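PDB 2I0M: phosphate-specific transport system accessory protein PhoU homolog, which probably takes part in regulating phosphate uptake and forms a homodimer whose all-helical subunits bind zinc ions. Local coordinates for residues R78-S82 with R203-T209. Numbering follows the deposited sequence.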
loop_
_atom_site.group_PDB
_atom_site.type_symbol
_atom_site.label_atom_id
_atom_site.label_comp_id
_atom_site.label_asym_id
_atom_site.label_seq_id
_atom_site.Cartn_x
_atom_site.Cartn_y
_atom_site.Cartn_z
ATOM N N ARG A 78 -12.040 -13.287 -12.451
ATOM C CA ARG A 78 -11.446 -11.963 -12.335
ATOM C C ARG A 78 -12.240 -11.110 -11.365
ATOM O O ARG A 78 -11.674 -10.286 -10.652
ATOM C CB ARG A 78 -11.375 -11.276 -13.707
ATOM C CG ARG A 78 -10.631 -12.101 -14.758
ATOM C CD ARG A 78 -9.821 -11.230 -15.703
ATOM N NE ARG A 78 -10.653 -10.348 -16.519
ATOM C CZ ARG A 78 -11.202 -10.680 -17.685
ATOM N NH1 ARG A 78 -11.039 -11.896 -18.191
ATOM N NH2 ARG A 78 -11.932 -9.791 -18.342
ATOM N N PHE A 79 -13.547 -11.331 -11.328
ATOM C CA PHE A 79 -14.425 -10.541 -10.488
ATOM C C PHE A 79 -14.186 -10.826 -9.018
ATOM O O PHE A 79 -13.858 -9.929 -8.280
ATOM C CB PHE A 79 -15.908 -10.729 -10.836
ATOM C CG PHE A 79 -16.821 -9.980 -9.911
ATOM C CD1 PHE A 79 -17.080 -8.624 -10.117
ATOM C CD2 PHE A 79 -17.379 -10.605 -8.803
ATOM C CE1 PHE A 79 -17.904 -7.920 -9.266
ATOM C CE2 PHE A 79 -18.189 -9.906 -7.937
ATOM C CZ PHE A 79 -18.461 -8.559 -8.168
ATOM N N VAL A 80 -14.363 -12.078 -8.608
ATOM C CA VAL A 80 -14.171 -12.486 -7.215
ATOM C C VAL A 80 -12.741 -12.131 -6.720
ATOM O O VAL A 80 -12.569 -11.686 -5.577
ATOM C CB VAL A 80 -14.528 -13.985 -7.026
ATOM C CG1 VAL A 80 -14.160 -14.479 -5.649
ATOM C CG2 VAL A 80 -16.004 -14.214 -7.283
ATOM N N ILE A 81 -11.742 -12.296 -7.593
ATOM C CA ILE A 81 -10.353 -11.926 -7.279
ATOM C C ILE A 81 -10.235 -10.415 -7.050
ATOM O O ILE A 81 -9.479 -9.966 -6.199
ATOM C CB ILE A 81 -9.368 -12.372 -8.404
ATOM C CG1 ILE A 81 -9.258 -13.913 -8.466
ATOM C CG2 ILE A 81 -7.973 -11.736 -8.206
ATOM C CD1 ILE A 81 -8.405 -14.459 -9.639
ATOM N N SER A 82 -11.003 -9.639 -7.805
ATOM C CA SER A 82 -11.008 -8.188 -7.685
ATOM C C SER A 82 -11.630 -7.718 -6.370
ATOM O O SER A 82 -11.175 -6.751 -5.790
ATOM C CB SER A 82 -11.750 -7.560 -8.869
ATOM O OG SER A 82 -11.098 -7.869 -10.086
ATOM N N ARG A 203 -7.220 -2.600 -10.559
ATOM C CA ARG A 203 -7.964 -3.857 -10.438
ATOM C C ARG A 203 -9.215 -3.851 -11.319
ATOM O O ARG A 203 -9.596 -4.869 -11.893
ATOM C CB ARG A 203 -8.376 -4.061 -8.968
ATOM C CG ARG A 203 -8.657 -5.486 -8.573
ATOM C CD ARG A 203 -7.373 -6.259 -8.196
ATOM N NE ARG A 203 -7.014 -7.207 -9.243
ATOM C CZ ARG A 203 -6.109 -8.173 -9.134
ATOM N NH1 ARG A 203 -5.443 -8.365 -8.003
ATOM N NH2 ARG A 203 -5.889 -8.959 -10.181
ATOM N N LEU A 204 -9.853 -2.690 -11.403
ATOM C CA LEU A 204 -11.014 -2.493 -12.270
ATOM C C LEU A 204 -10.606 -2.580 -13.750
ATOM O O LEU A 204 -11.333 -3.167 -14.564
ATOM C CB LEU A 204 -11.669 -1.148 -11.945
ATOM C CG LEU A 204 -13.185 -0.915 -11.883
ATOM C CD1 LEU A 204 -13.976 -2.186 -11.572
ATOM C CD2 LEU A 204 -13.499 0.202 -10.850
ATOM N N VAL A 205 -9.437 -2.038 -14.103
ATOM C CA VAL A 205 -9.009 -2.133 -15.506
ATOM C C VAL A 205 -8.686 -3.589 -15.862
ATOM O O VAL A 205 -9.065 -4.056 -16.930
ATOM C CB VAL A 205 -7.928 -1.060 -15.948
ATOM C CG1 VAL A 205 -6.747 -1.063 -15.043
ATOM C CG2 VAL A 205 -7.452 -1.291 -17.394
ATOM N N TYR A 206 -8.036 -4.297 -14.931
ATOM C CA TYR A 206 -7.772 -5.732 -15.025
ATOM C C TYR A 206 -9.046 -6.558 -15.212
ATOM O O TYR A 206 -9.044 -7.582 -15.891
ATOM C CB TYR A 206 -7.010 -6.201 -13.776
ATOM C CG TYR A 206 -7.257 -7.636 -13.382
ATOM C CD1 TYR A 206 -6.440 -8.672 -13.860
ATOM C CD2 TYR A 206 -8.302 -7.961 -12.522
ATOM C CE1 TYR A 206 -6.674 -10.010 -13.484
ATOM C CE2 TYR A 206 -8.549 -9.270 -12.146
ATOM C CZ TYR A 206 -7.734 -10.287 -12.616
ATOM O OH TYR A 206 -8.012 -11.579 -12.223
ATOM N N LEU A 207 -10.128 -6.114 -14.588
ATOM C CA LEU A 207 -11.400 -6.815 -14.672
ATOM C C LEU A 207 -11.985 -6.744 -16.101
ATOM O O LEU A 207 -12.435 -7.748 -16.654
ATOM C CB LEU A 207 -12.357 -6.270 -13.600
ATOM C CG LEU A 207 -13.803 -6.754 -13.481
ATOM C CD1 LEU A 207 -13.909 -8.278 -13.408
ATOM C CD2 LEU A 207 -14.468 -6.095 -12.289
ATOM N N GLU A 208 -11.942 -5.571 -16.714
ATOM C CA GLU A 208 -12.431 -5.426 -18.072
ATOM C C GLU A 208 -11.449 -5.974 -19.095
ATOM O O GLU A 208 -11.842 -6.538 -20.109
ATOM C CB GLU A 208 -12.758 -3.967 -18.384
ATOM C CG GLU A 208 -13.382 -3.805 -19.782
ATOM C CD GLU A 208 -14.364 -2.663 -19.889
ATOM O OE1 GLU A 208 -14.207 -1.657 -19.183
ATOM O OE2 GLU A 208 -15.299 -2.774 -20.703
ATOM N N THR A 209 -10.167 -5.828 -18.788
ATOM C CA THR A 209 -9.074 -6.088 -19.706
ATOM C C THR A 209 -8.563 -7.529 -19.634
ATOM O O THR A 209 -8.347 -8.162 -20.663
ATOM C CB THR A 209 -7.960 -5.058 -19.424
ATOM O OG1 THR A 209 -8.294 -3.834 -20.093
ATOM C CG2 THR A 209 -6.606 -5.522 -19.883
#
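R78 reaches across to the C-terminal end of helix 177-209 and donates from NH2 to the carbonyl oxygen of L207 over 2.7 Å, at an N-H...O angle of 153°. L207 O lies near the guanidinium plane, at its edge, and NE adds weak bonds to L207 O and Y206 O. The contact joins helix 74-105 to the last turns of helix 177-209 in the all-helical PhoU fold; the two short segments run nearly antiparallel, their axes 9.5 Å apart. The carbonyls at the C-terminal end of a helix carry a partial negative potential, which the guanidinium probably offsets. On its way there the R78 chain kinks along its length so that CD passes over one face of the Y206 ring, 4.2 Å from the ring centroid in a CH-pi contact; guanidinium and ring stand 81° apart. The ring's other face is covered by R203, whose NH2 lies over the ring centre. R203 NH1 forms a salt bridge with E60 of the second subunit, which ties this helix pair to the dimer. I81 CG2 sits over one face of the R203 guanidinium, while I81 CD1 packs 3.9 Å from Y206 OH. One turn along the pair, R203 CG lies 3.7 Å from S82 CA, and S82 OG meets the edge of the Y206 ring. With OG beside its own backbone N (chi1 -62°), S82 turns back to donate to R78 O, which also accepts from S82 N on the opposite face of its carbonyl plane. F79, whose side chain packs on L9 and E13 of helix 5-35, still offers its CB to L207 CD1 at 4.1 Å; that methyl also lies 3.7 Å from F79 N.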